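Local atomic coordinates of phosphotriesterase family protein (Listeria monocytogenes serotype 4b str. H7858, PDB entry 3PNZ), a protein that acts as a zinc-dependent lactonase of the amidohydrolase superfamily, probably hydrolysing lactones of phosphorylated sugars. Residues K45-L50 with K280-G285; V173-H178 with K202-P207; A182-H187 with E209-G214. One frame throughout, in Å; residues are numbered along the deposited sequence.

Interaction 1. Residues K45-L50 with K280-G285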
ATOM      1  N   LYS A  45      -5.998 -16.783   9.236  1.00 23.84           N
ATOM      2  CA  LYS A  45      -4.540 -16.665   9.265  1.00 24.58           C
ATOM      3  C   LYS A  45      -3.828 -17.792   8.513  1.00 27.44           C
ATOM      4  O   LYS A  45      -2.871 -17.551   7.779  1.00 25.00           O
ATOM      5  CB  LYS A  45      -4.046 -16.565  10.719  1.00 26.13           C
ATOM      6  CG  LYS A  45      -2.525 -16.472  10.889  1.00 24.09           C
ATOM      7  CD  LYS A  45      -1.870 -17.852  10.941  1.00 26.20           C
ATOM      8  CE  LYS A  45      -0.513 -17.794  11.648  1.00 24.83           C
ATOM      9  NZ  LYS A  45       0.160 -19.126  11.644  1.00 27.45           N
ATOM     10  N   GLU A  46      -4.281 -19.028   8.686  1.00 26.67           N
ATOM     11  CA  GLU A  46      -3.576 -20.144   8.063  1.00 25.03           C
ATOM     12  C   GLU A  46      -3.748 -20.152   6.543  1.00 24.93           C
ATOM     13  O   GLU A  46      -2.829 -20.533   5.810  1.00 26.93           O
ATOM     14  CB  GLU A  46      -3.993 -21.483   8.678  1.00 30.61           C
ATOM     15  CG  GLU A  46      -3.660 -21.615  10.176  1.00 30.71           C
ATOM     16  CD  GLU A  46      -2.168 -21.503  10.487  1.00 34.07           C
ATOM     17  OE1 GLU A  46      -1.329 -21.748   9.590  1.00 32.07           O
ATOM     18  OE2 GLU A  46      -1.832 -21.177  11.648  1.00 34.94           O
ATOM     19  N   LYS A  47      -4.914 -19.717   6.068  1.00 25.97           N
ATOM     20  CA  LYS A  47      -5.137 -19.617   4.624  1.00 26.07           C
ATOM     21  C   LYS A  47      -4.299 -18.490   4.008  1.00 24.03           C
ATOM     22  O   LYS A  47      -3.647 -18.688   2.980  1.00 21.76           O
ATOM     23  CB  LYS A  47      -6.627 -19.454   4.293  1.00 27.76           C
ATOM     24  CG  LYS A  47      -7.446 -20.717   4.559  1.00 25.78           C
ATOM     25  CD  LYS A  47      -8.918 -20.541   4.203  1.00 31.30           C
ATOM     26  CE  LYS A  47      -9.690 -21.825   4.473  1.00 33.26           C
ATOM     27  NZ  LYS A  47     -11.136 -21.677   4.182  1.00 40.11           N
ATOM     28  N   SER A  48      -4.299 -17.322   4.647  1.00 24.93           N
ATOM     29  CA  SER A  48      -3.456 -16.227   4.179  1.00 21.96           C
ATOM     30  C   SER A  48      -2.009 -16.675   4.149  1.00 23.72           C
ATOM     31  O   SER A  48      -1.279 -16.400   3.196  1.00 21.69           O
ATOM     32  CB  SER A  48      -3.613 -14.988   5.058  1.00 22.70           C
ATOM     33  OG  SER A  48      -4.952 -14.528   5.060  1.00 23.62           O
ATOM     34  N   GLN A  49      -1.598 -17.397   5.188  1.00 23.34           N
ATOM     35  CA  GLN A  49      -0.218 -17.855   5.281  1.00 24.47           C
ATOM     36  C   GLN A  49       0.193 -18.753   4.113  1.00 21.17           C
ATOM     37  O   GLN A  49       1.324 -18.684   3.629  1.00 24.55           O
ATOM     38  CB  GLN A  49       0.032 -18.558   6.620  1.00 23.86           C
ATOM     39  CG  GLN A  49       1.431 -19.120   6.736  1.00 22.99           C
ATOM     40  CD  GLN A  49       1.770 -19.546   8.152  1.00 28.43           C
ATOM     41  OE1 GLN A  49       1.193 -19.042   9.120  1.00 27.69           O
ATOM     42  NE2 GLN A  49       2.709 -20.475   8.279  1.00 28.82           N
ATOM     43  N   LEU A  50      -0.720 -19.596   3.648  1.00 21.14           N
ATOM     44  CA  LEU A  50      -0.402 -20.472   2.527  1.00 23.68           C
ATOM     45  C   LEU A  50      -0.051 -19.674   1.266  1.00 22.87           C
ATOM     46  O   LEU A  50       0.863 -20.049   0.530  1.00 23.98           O
ATOM     47  CB  LEU A  50      -1.540 -21.456   2.267  1.00 25.86           C
ATOM     48  CG  LEU A  50      -1.711 -22.513   3.362  1.00 29.04           C
ATOM     49  CD1 LEU A  50      -3.035 -23.259   3.217  1.00 28.82           C
ATOM     50  CD2 LEU A  50      -0.542 -23.479   3.343  1.00 31.81           C
ATOM     51  N   LYS A 280      -5.318 -17.626  -3.535  1.00 21.17           N
ATOM     52  CA  LYS A 280      -5.309 -18.995  -4.010  1.00 24.17           C
ATOM     53  C   LYS A 280      -5.914 -19.919  -2.954  1.00 25.12           C
ATOM     54  O   LYS A 280      -6.743 -20.783  -3.259  1.00 24.97           O
ATOM     55  CB  LYS A 280      -3.878 -19.422  -4.337  1.00 24.26           C
ATOM     56  CG  LYS A 280      -3.755 -20.821  -4.917  1.00 24.55           C
ATOM     57  CD  LYS A 280      -2.310 -21.153  -5.250  1.00 27.43           C
ATOM     58  CE  LYS A 280      -2.190 -22.530  -5.895  1.00 31.12           C
ATOM     59  NZ  LYS A 280      -0.760 -22.894  -6.141  1.00 29.95           N
ATOM     60  N   HIS A 281      -5.524 -19.716  -1.702  1.00 25.25           N
ATOM     61  CA  HIS A 281      -5.889 -20.670  -0.655  1.00 23.72           C
ATOM     62  C   HIS A 281      -7.148 -20.314   0.134  1.00 24.96           C
ATOM     63  O   HIS A 281      -7.489 -20.986   1.107  1.00 26.40           O
ATOM     64  CB  HIS A 281      -4.684 -20.942   0.254  1.00 22.93           C
ATOM     65  CG  HIS A 281      -3.521 -21.519  -0.485  1.00 26.28           C
ATOM     66  ND1 HIS A 281      -3.409 -22.867  -0.755  1.00 28.75           N
ATOM     67  CD2 HIS A 281      -2.445 -20.930  -1.057  1.00 23.02           C
ATOM     68  CE1 HIS A 281      -2.303 -23.086  -1.442  1.00 29.70           C
ATOM     69  NE2 HIS A 281      -1.700 -21.927  -1.639  1.00 28.93           N
ATOM     70  N   TYR A 282      -7.840 -19.260  -0.284  1.00 23.49           N
ATOM     71  CA  TYR A 282      -9.204 -19.045   0.175  1.00 21.95           C
ATOM     72  C   TYR A 282     -10.125 -19.491  -0.961  1.00 25.38           C
ATOM     73  O   TYR A 282     -10.671 -20.587  -0.927  1.00 28.36           O
ATOM     74  CB  TYR A 282      -9.484 -17.578   0.492  1.00 24.45           C
ATOM     75  CG  TYR A 282      -8.931 -16.979   1.784  1.00 24.91           C
ATOM     76  CD1 TYR A 282      -9.733 -16.862   2.916  1.00 24.75           C
ATOM     77  CD2 TYR A 282      -7.648 -16.433   1.836  1.00 25.99           C
ATOM     78  CE1 TYR A 282      -9.256 -16.263   4.087  1.00 25.60           C
ATOM     79  CE2 TYR A 282      -7.161 -15.824   3.007  1.00 25.09           C
ATOM     80  CZ  TYR A 282      -7.976 -15.746   4.122  1.00 26.85           C
ATOM     81  OH  TYR A 282      -7.526 -15.140   5.276  1.00 25.63           O
ATOM     82  N   GLY A 283     -10.274 -18.642  -1.979  1.00 23.91           N
ATOM     83  CA  GLY A 283     -11.219 -18.898  -3.057  1.00 25.16           C
ATOM     84  C   GLY A 283     -10.651 -19.325  -4.401  1.00 24.71           C
ATOM     85  O   GLY A 283     -11.328 -19.212  -5.427  1.00 25.92           O
ATOM     86  N   HIS A 284      -9.418 -19.823  -4.404  1.00 22.35           N
ATOM     87  CA  HIS A 284      -8.795 -20.348  -5.618  1.00 22.17           C
ATOM     88  C   HIS A 284      -8.593 -19.296  -6.700  1.00 23.90           C
ATOM     89  O   HIS A 284      -8.672 -19.589  -7.894  1.00 24.57           O
ATOM     90  CB  HIS A 284      -9.580 -21.554  -6.152  1.00 24.76           C
ATOM     91  CG  HIS A 284      -9.821 -22.608  -5.118  1.00 25.32           C
ATOM     92  ND1 HIS A 284     -11.018 -22.732  -4.448  1.00 31.39           N
ATOM     93  CD2 HIS A 284      -9.006 -23.566  -4.616  1.00 25.87           C
ATOM     94  CE1 HIS A 284     -10.937 -23.732  -3.587  1.00 29.01           C
ATOM     95  NE2 HIS A 284      -9.726 -24.254  -3.670  1.00 30.72           N
ATOM     96  N   GLY A 285      -8.305 -18.075  -6.271  1.00 23.23           N
ATOM     97  CA  GLY A 285      -7.984 -17.003  -7.191  1.00 22.90           C
ATOM     98  C   GLY A 285      -6.508 -17.029  -7.541  1.00 23.99           C
ATOM     99  O   GLY A 285      -5.803 -17.985  -7.212  1.00 23.15           O
TER
HETATM  100  O   HOH W   1     -11.108 -22.242   1.294  1.00 39.81           O

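Interaction 2. Residues V173-H178 with K202-P207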
ATOM      1  N   VAL A 173      -1.033  13.236   8.255  1.00 19.52           N
ATOM      2  CA  VAL A 173      -0.040  12.266   7.799  1.00 18.08           C
ATOM      3  C   VAL A 173       1.247  12.939   7.322  1.00 18.95           C
ATOM      4  O   VAL A 173       2.347  12.459   7.613  1.00 18.76           O
ATOM      5  CB  VAL A 173      -0.629  11.363   6.699  1.00 19.59           C
ATOM      6  CG1 VAL A 173       0.461  10.554   6.022  1.00 18.41           C
ATOM      7  CG2 VAL A 173      -1.686  10.455   7.308  1.00 15.98           C
ATOM      8  N   ALA A 174       1.115  14.058   6.607  1.00 15.85           N
ATOM      9  CA  ALA A 174       2.283  14.828   6.192  1.00 18.12           C
ATOM     10  C   ALA A 174       3.104  15.229   7.420  1.00 19.43           C
ATOM     11  O   ALA A 174       4.327  15.103   7.448  1.00 18.98           O
ATOM     12  CB  ALA A 174       1.862  16.056   5.397  1.00 18.57           C
ATOM     13  N   ARG A 175       2.411  15.693   8.447  1.00 18.87           N
ATOM     14  CA  ARG A 175       3.088  16.130   9.660  1.00 20.56           C
ATOM     15  C   ARG A 175       3.689  14.951  10.422  1.00 22.14           C
ATOM     16  O   ARG A 175       4.737  15.090  11.060  1.00 22.77           O
ATOM     17  CB  ARG A 175       2.141  16.981  10.499  1.00 21.35           C
ATOM     18  CG  ARG A 175       1.771  18.266   9.756  1.00 20.95           C
ATOM     19  CD  ARG A 175       0.589  18.988  10.367  1.00 23.30           C
ATOM     20  NE  ARG A 175       0.055  19.975   9.432  1.00 23.14           N
ATOM     21  CZ  ARG A 175      -0.944  20.808   9.715  1.00 26.36           C
ATOM     22  NH1 ARG A 175      -1.516  20.778  10.914  1.00 25.55           N
ATOM     23  NH2 ARG A 175      -1.366  21.672   8.798  1.00 28.24           N
ATOM     24  N   ALA A 176       3.056  13.785  10.330  1.00 18.96           N
ATOM     25  CA  ALA A 176       3.637  12.572  10.905  1.00 17.97           C
ATOM     26  C   ALA A 176       4.909  12.202  10.152  1.00 21.08           C
ATOM     27  O   ALA A 176       5.875  11.722  10.749  1.00 21.23           O
ATOM     28  CB  ALA A 176       2.636  11.417  10.895  1.00 20.27           C
ATOM     29  N   HIS A 177       4.926  12.424   8.839  1.00 18.29           N
ATOM     30  CA  HIS A 177       6.166  12.214   8.104  1.00 18.47           C
ATOM     31  C   HIS A 177       7.270  13.140   8.612  1.00 21.37           C
ATOM     32  O   HIS A 177       8.417  12.723   8.779  1.00 20.20           O
ATOM     33  CB  HIS A 177       6.028  12.442   6.604  1.00 18.58           C
ATOM     34  CG  HIS A 177       7.356  12.640   5.944  1.00 17.54           C
ATOM     35  ND1 HIS A 177       8.167  11.587   5.582  1.00 18.88           N
ATOM     36  CD2 HIS A 177       8.054  13.767   5.667  1.00 19.64           C
ATOM     37  CE1 HIS A 177       9.295  12.057   5.081  1.00 18.79           C
ATOM     38  NE2 HIS A 177       9.253  13.377   5.125  1.00 21.50           N
ATOM     39  N   HIS A 178       6.945  14.409   8.821  1.00 19.70           N
ATOM     40  CA  HIS A 178       7.978  15.344   9.267  1.00 22.24           C
ATOM     41  C   HIS A 178       8.611  14.885  10.582  1.00 23.74           C
ATOM     42  O   HIS A 178       9.816  15.057  10.790  1.00 25.25           O
ATOM     43  CB  HIS A 178       7.439  16.764   9.380  1.00 23.41           C
ATOM     44  CG  HIS A 178       7.267  17.440   8.057  1.00 25.55           C
ATOM     45  ND1 HIS A 178       8.308  17.601   7.169  1.00 28.00           N
ATOM     46  CD2 HIS A 178       6.182  17.999   7.470  1.00 26.97           C
ATOM     47  CE1 HIS A 178       7.873  18.228   6.092  1.00 28.47           C
ATOM     48  NE2 HIS A 178       6.589  18.486   6.252  1.00 26.80           N
ATOM     49  N   LYS A 202       2.516  19.637  -1.128  1.00 17.34           N
ATOM     50  CA  LYS A 202       3.432  20.750  -1.363  1.00 17.71           C
ATOM     51  C   LYS A 202       3.214  21.866  -0.346  1.00 21.81           C
ATOM     52  O   LYS A 202       4.175  22.470   0.127  1.00 20.55           O
ATOM     53  CB  LYS A 202       3.299  21.276  -2.792  1.00 20.10           C
ATOM     54  CG  LYS A 202       3.978  20.376  -3.803  1.00 22.23           C
ATOM     55  CD  LYS A 202       3.549  20.676  -5.228  1.00 27.75           C
ATOM     56  CE  LYS A 202       3.806  22.107  -5.620  1.00 36.31           C
ATOM     57  NZ  LYS A 202       3.248  22.364  -6.984  1.00 37.45           N
ATOM     58  N   GLN A 203       1.956  22.133   0.001  1.00 18.54           N
ATOM     59  CA  GLN A 203       1.663  23.108   1.052  1.00 20.47           C
ATOM     60  C   GLN A 203       2.270  22.677   2.380  1.00 22.68           C
ATOM     61  O   GLN A 203       2.642  23.516   3.203  1.00 22.64           O
ATOM     62  CB  GLN A 203       0.156  23.284   1.224  1.00 21.65           C
ATOM     63  CG  GLN A 203      -0.551  23.860   0.006  1.00 22.21           C
ATOM     64  CD  GLN A 203      -2.053  23.760   0.137  1.00 26.89           C
ATOM     65  OE1 GLN A 203      -2.572  23.447   1.209  1.00 29.14           O
ATOM     66  NE2 GLN A 203      -2.765  24.013  -0.957  1.00 31.68           N
ATOM     67  N   GLU A 204       2.346  21.366   2.592  1.00 19.70           N
ATOM     68  CA  GLU A 204       2.894  20.814   3.826  1.00 19.79           C
ATOM     69  C   GLU A 204       4.401  20.567   3.741  1.00 20.08           C
ATOM     70  O   GLU A 204       4.980  19.913   4.613  1.00 22.90           O
ATOM     71  CB  GLU A 204       2.159  19.519   4.219  1.00 20.45           C
ATOM     72  CG  GLU A 204       0.663  19.723   4.551  1.00 20.65           C
ATOM     73  CD  GLU A 204       0.439  20.477   5.868  1.00 25.30           C
ATOM     74  OE1 GLU A 204       1.266  20.315   6.794  1.00 24.59           O
ATOM     75  OE2 GLU A 204      -0.564  21.232   5.979  1.00 24.39           O
ATOM     76  N   ASN A 205       5.017  21.085   2.684  1.00 17.80           N
ATOM     77  CA  ASN A 205       6.466  21.018   2.502  1.00 20.71           C
ATOM     78  C   ASN A 205       7.022  19.599   2.452  1.00 21.59           C
ATOM     79  O   ASN A 205       8.100  19.312   3.010  1.00 22.67           O
ATOM     80  CB  ASN A 205       7.161  21.844   3.582  1.00 24.34           C
ATOM     81  CG  ASN A 205       6.745  23.305   3.537  1.00 27.08           C
ATOM     82  OD1 ASN A 205       6.804  23.947   2.479  1.00 30.50           O
ATOM     83  ND2 ASN A 205       6.306  23.837   4.677  1.00 33.24           N
ATOM     84  N   ILE A 206       6.297  18.723   1.760  1.00 19.09           N
ATOM     85  CA  ILE A 206       6.702  17.326   1.584  1.00 19.21           C
ATOM     86  C   ILE A 206       7.364  17.113   0.225  1.00 19.04           C
ATOM     87  O   ILE A 206       6.746  17.328  -0.819  1.00 20.19           O
ATOM     88  CB  ILE A 206       5.471  16.376   1.676  1.00 18.59           C
ATOM     89  CG1 ILE A 206       4.789  16.478   3.047  1.00 20.14           C
ATOM     90  CG2 ILE A 206       5.870  14.930   1.361  1.00 20.22           C
ATOM     91  CD1 ILE A 206       5.560  15.840   4.191  1.00 21.61           C
ATOM     92  N   PRO A 207       8.641  16.695   0.222  1.00 18.35           N
ATOM     93  CA  PRO A 207       9.256  16.313  -1.052  1.00 19.22           C
ATOM     94  C   PRO A 207       8.478  15.167  -1.706  1.00 16.86           C
ATOM     95  O   PRO A 207       8.232  14.139  -1.069  1.00 16.69           O
ATOM     96  CB  PRO A 207      10.657  15.842  -0.638  1.00 18.81           C
ATOM     97  CG  PRO A 207      10.920  16.559   0.674  1.00 20.00           C
ATOM     98  CD  PRO A 207       9.567  16.573   1.359  1.00 18.21           C
TER

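Interaction 3. Residues A182-H187 with E209-G214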
ATOM      1  N   ALA A 182       9.104   8.664   7.891  1.00 18.85           N
ATOM      2  CA  ALA A 182       8.579   7.475   7.217  1.00 17.76           C
ATOM      3  C   ALA A 182       8.107   7.790   5.801  1.00 18.22           C
ATOM      4  O   ALA A 182       7.611   8.887   5.543  1.00 19.52           O
ATOM      5  CB  ALA A 182       7.416   6.867   8.023  1.00 19.82           C
ATOM      6  N   PRO A 183       8.248   6.820   4.886  1.00 17.88           N
ATOM      7  CA  PRO A 183       7.730   6.979   3.523  1.00 16.19           C
ATOM      8  C   PRO A 183       6.217   7.163   3.583  1.00 16.88           C
ATOM      9  O   PRO A 183       5.595   6.717   4.551  1.00 16.95           O
ATOM     10  CB  PRO A 183       8.040   5.635   2.856  1.00 20.02           C
ATOM     11  CG  PRO A 183       8.974   4.936   3.736  1.00 24.41           C
ATOM     12  CD  PRO A 183       8.796   5.477   5.124  1.00 19.68           C
ATOM     13  N   ILE A 184       5.647   7.800   2.562  1.00 15.49           N
ATOM     14  CA  ILE A 184       4.218   8.113   2.531  1.00 14.37           C
ATOM     15  C   ILE A 184       3.582   7.364   1.368  1.00 15.50           C
ATOM     16  O   ILE A 184       4.160   7.281   0.280  1.00 16.87           O
ATOM     17  CB  ILE A 184       3.979   9.629   2.336  1.00 15.11           C
ATOM     18  CG1 ILE A 184       4.681  10.437   3.434  1.00 16.94           C
ATOM     19  CG2 ILE A 184       2.485   9.941   2.341  1.00 15.34           C
ATOM     20  CD1 ILE A 184       4.899  11.900   3.059  1.00 20.45           C
ATOM     21  N   HIS A 185       2.392   6.815   1.603  1.00 16.35           N
ATOM     22  CA  HIS A 185       1.644   6.117   0.554  1.00 16.09           C
ATOM     23  C   HIS A 185       0.265   6.738   0.491  1.00 16.06           C
ATOM     24  O   HIS A 185      -0.281   7.136   1.512  1.00 18.22           O
ATOM     25  CB  HIS A 185       1.531   4.629   0.882  1.00 16.95           C
ATOM     26  CG  HIS A 185       0.879   3.817  -0.196  1.00 18.25           C
ATOM     27  ND1 HIS A 185       1.424   3.683  -1.454  1.00 17.65           N
ATOM     28  CD2 HIS A 185      -0.252   3.071  -0.194  1.00 21.18           C
ATOM     29  CE1 HIS A 185       0.649   2.903  -2.189  1.00 22.03           C
ATOM     30  NE2 HIS A 185      -0.378   2.522  -1.449  1.00 23.32           N
ATOM     31  N   SER A 186      -0.301   6.843  -0.705  1.00 15.25           N
ATOM     32  CA  SER A 186      -1.678   7.325  -0.797  1.00 16.56           C
ATOM     33  C   SER A 186      -2.585   6.333  -1.517  1.00 16.87           C
ATOM     34  O   SER A 186      -2.147   5.578  -2.383  1.00 16.85           O
ATOM     35  CB  SER A 186      -1.740   8.696  -1.476  1.00 17.48           C
ATOM     36  OG  SER A 186      -1.516   8.594  -2.872  1.00 19.49           O
ATOM     37  N   HIS A 187      -3.851   6.323  -1.118  1.00 17.06           N
ATOM     38  CA  HIS A 187      -4.883   5.653  -1.888  1.00 16.36           C
ATOM     39  C   HIS A 187      -5.517   6.694  -2.800  1.00 16.58           C
ATOM     40  O   HIS A 187      -5.896   7.758  -2.336  1.00 17.05           O
ATOM     41  CB  HIS A 187      -5.951   5.096  -0.950  1.00 20.96           C
ATOM     42  CG  HIS A 187      -7.217   4.712  -1.644  1.00 19.53           C
ATOM     43  ND1 HIS A 187      -7.480   3.423  -2.047  1.00 21.31           N
ATOM     44  CD2 HIS A 187      -8.295   5.449  -2.006  1.00 19.76           C
ATOM     45  CE1 HIS A 187      -8.670   3.378  -2.629  1.00 23.54           C
ATOM     46  NE2 HIS A 187      -9.185   4.595  -2.616  1.00 19.71           N
ATOM     47  N   GLU A 209       9.117  12.945  -3.894  1.00 17.97           N
ATOM     48  CA  GLU A 209       9.750  11.652  -4.082  1.00 17.73           C
ATOM     49  C   GLU A 209       9.634  10.792  -2.820  1.00 18.10           C
ATOM     50  O   GLU A 209      10.047   9.633  -2.818  1.00 18.39           O
ATOM     51  CB  GLU A 209      11.217  11.800  -4.515  1.00 18.77           C
ATOM     52  CG  GLU A 209      12.129  12.379  -3.449  1.00 20.62           C
ATOM     53  CD  GLU A 209      12.254  13.897  -3.498  1.00 25.65           C
ATOM     54  OE1 GLU A 209      13.277  14.419  -3.004  1.00 24.95           O
ATOM     55  OE2 GLU A 209      11.347  14.587  -4.014  1.00 21.27           O
ATOM     56  N   TYR A 210       9.066  11.352  -1.755  1.00 17.45           N
ATOM     57  CA  TYR A 210       8.800  10.588  -0.533  1.00 14.77           C
ATOM     58  C   TYR A 210       7.437   9.905  -0.563  1.00 18.36           C
ATOM     59  O   TYR A 210       7.037   9.257   0.407  1.00 17.85           O
ATOM     60  CB  TYR A 210       8.832  11.501   0.698  1.00 17.72           C
ATOM     61  CG  TYR A 210      10.175  12.132   1.021  1.00 18.01           C
ATOM     62  CD1 TYR A 210      11.329  11.800   0.317  1.00 18.73           C
ATOM     63  CD2 TYR A 210      10.277  13.068   2.040  1.00 17.23           C
ATOM     64  CE1 TYR A 210      12.558  12.403   0.632  1.00 19.16           C
ATOM     65  CE2 TYR A 210      11.497  13.670   2.365  1.00 18.10           C
ATOM     66  CZ  TYR A 210      12.627  13.330   1.652  1.00 19.17           C
ATOM     67  OH  TYR A 210      13.837  13.927   1.972  1.00 19.12           O
ATOM     68  N   LEU A 211       6.718  10.086  -1.665  1.00 16.32           N
ATOM     69  CA  LEU A 211       5.351   9.581  -1.789  1.00 16.94           C
ATOM     70  C   LEU A 211       5.269   8.467  -2.831  1.00 15.17           C
ATOM     71  O   LEU A 211       5.871   8.578  -3.896  1.00 17.25           O
ATOM     72  CB  LEU A 211       4.436  10.729  -2.229  1.00 15.68           C
ATOM     73  CG  LEU A 211       2.993  10.367  -2.623  1.00 16.57           C
ATOM     74  CD1 LEU A 211       2.180   9.958  -1.399  1.00 19.25           C
ATOM     75  CD2 LEU A 211       2.343  11.563  -3.321  1.00 18.34           C
ATOM     76  N   SER A 212       4.542   7.391  -2.528  1.00 14.73           N
ATOM     77  CA  SER A 212       4.104   6.469  -3.579  1.00 14.96           C
ATOM     78  C   SER A 212       2.591   6.584  -3.690  1.00 17.10           C
ATOM     79  O   SER A 212       1.883   6.600  -2.681  1.00 16.83           O
ATOM     80  CB  SER A 212       4.506   5.017  -3.301  1.00 17.02           C
ATOM     81  OG  SER A 212       4.040   4.594  -2.040  1.00 19.99           O
ATOM     82  N   ILE A 213       2.112   6.679  -4.920  1.00 15.91           N
ATOM     83  CA  ILE A 213       0.691   6.889  -5.155  1.00 15.94           C
ATOM     84  C   ILE A 213       0.056   5.582  -5.616  1.00 17.54           C
ATOM     85  O   ILE A 213       0.412   5.030  -6.661  1.00 17.68           O
ATOM     86  CB  ILE A 213       0.477   8.003  -6.180  1.00 15.05           C
ATOM     87  CG1 ILE A 213       1.145   9.292  -5.696  1.00 19.80           C
ATOM     88  CG2 ILE A 213      -1.034   8.206  -6.472  1.00 17.15           C
ATOM     89  CD1 ILE A 213       1.094  10.406  -6.698  1.00 19.83           C
ATOM     90  N   GLY A 214      -0.876   5.083  -4.813  1.00 17.09           N
ATOM     91  CA  GLY A 214      -1.532   3.819  -5.100  1.00 18.32           C
ATOM     92  C   GLY A 214      -2.568   3.919  -6.211  1.00 19.99           C
ATOM     93  O   GLY A 214      -3.123   4.993  -6.467  1.00 19.17           O
TER
HETATM   94  O   HOH W   2       5.496   4.568   0.233  1.00 20.56           O

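Interaction 1. Residues K45-L50 with K280-G285
Two aromatic rings from residues 280-285 lie against one side of the first turns of helix 45-57, each meeting an aliphatic carbon through a face. Lys47 sets its CB almost exactly over the centre of the Tyr282 ring, 3.8 Å from CB to centroid and 9° off the normal. Its extended chain then runs obliquely across the ring and along the His281 carbonyl, with CD 3.4 Å from His281 O. At the far end NZ gives a hydrogen bond to a water that in turn donates to Tyr282 O. One helical turn on, Leu50 crosses His281 at about a right angle, its CB 3.6 Å from the imidazole centroid on one face; Lys280 CG lies over the opposite face. The rotation of this imidazole is also steadied by Asp54, which bonds NE2. Ser48 comes in at the edge of the tyrosine, in the ring plane, and its OG, anti to its own carbonyl carbon (chi1 -60°), accepts a 2.7 Å hydrogen bond from Tyr282 OH. Both oxygens are held further: Ser48 OG by Ile25 O, Tyr282 OH by the backbone N of Asp44. The contact lies at the surface, with the Ser48 side chain about 14 Å from a zinc ion. It joins the segments that follow strands 19-23 and 267-269, the first and last strands of a TIM barrel of the amidohydrolase type.

Interaction 2. Residues V173-H178 with K202-P207
The His178 ring has Ile206 CD1 over one face, 3.9 Å from the centroid, and the carbonyls of Glu204 and Asn205 at its edge. The guanidinium of Arg175 is likewise met at its edge, by the Glu204 carboxylate, whose plane is turned 41° from it. Both rims thus face the C-terminal end of helix 194-203, closed by a Schellman motif with Asn205, of positive phi, as its C-prime residue. Two neighbouring outer helices of the TIM barrel are joined here, 164-180 and 194-203. Arg175, extended from CG to NE, grips Glu204 side-on: NE reaches OE1 at 2.9 Å from above the carboxylate plane, and NH2 meets the syn lone pair of OE2 at 3.0 Å. Arg171 also pairs with OE2, so this carboxylate is shared by two arginines. Next to the ion pair, Ala174 CB packs on Glu204 CB at 3.7 Å and on Ile206 CG1. Ile206 CD1 also touches His177 CD2, at 3.6 Å. Just past the end of helix 194-203, Glu204 O accepts from His178 NE2 over 2.7 Å, nearly along the C=O axis and within the ring plane, with an N-H...O angle of 173°.

Interaction 3. Residues A182-H187 with E209-G214
Three donors converge on the carbonyl oxygen of Ile184: the amide of Ser212 at 2.8 Å from N to O, a water that donates over 3.0 Å, and the CA-H of Leu211 in a weaker contact. The same water accepts from Ser212 OG, bridging hydroxyl and carbonyl. Ser212 OG occupies the crowded position between its backbone N and carbonyl carbon (chi1 55°), which brings it to the edge of the His185 imidazole. There Ser212 OG accepts from His185 ND1 at 2.8 Å, close to the ring plane, so that the hydroxyl accepts a hydrogen bond from the imidazole and donates one to the water. His185 reaches it with CG anti to the backbone N (chi1 -175°), and the other ring nitrogen, NE2, bonds His22 of the zinc site; His185 is thus a second-shell residue, and Ser212, a step further from the metal, helps fix the rotation of its ring.

The strands run parallel and in register, Ile184 beside Leu211, His185 beside Ser212 and Ser186 beside Ile213. A regular ladder links them: Ile184 N to Tyr210 O at 2.9 Å, Ser186 N to Ser212 O at 3.0 Å, and Gly214 N to Ser186 O at 2.8 Å. On the face bearing Ile184 and Leu211, CG2 of the isoleucine meets CD1 of the leucine at 3.8 Å. Ser186 OG lies against Ile213, while its hydrogen-bond partner is Gln197. Just past the ladder, His187 ND1 binds zinc, as does the neighbouring His215. The two strands, with helix 194-203 between them in the chain, make up a beta-alpha-beta unit: Leu211 and Ile213 pack on Leu201 and Ile198 of that helix, and the backbone of 183-187 is hydrogen-bonded on to Val153 and Phe155, which flank the carboxylated Lys154.

Interaction 3 is the buried one, a backbone ladder between neighbouring barrel strands that ends at the zinc site. Interaction 2, centred about 11 Å away, is partly buried and belongs to the surrounding helices; it touches interaction 3 directly, for His177 makes a probable hydrogen bond to Ala182 O and packs on Tyr210, while Ile206 meets Ile184. Those two share the same run of alternating strands and helices. Interaction 1 lies at the surface, its centre about 37 Å from that of interaction 2 and across the chain's centre. Chemistry follows place: mainly peptide hydrogen bonds within, a salt bridge and a Schellman-closed helix end among the outer helices, and at 45-50 and 280-285 two CH-pi contacts beside one hydroxyl-hydroxyl bond.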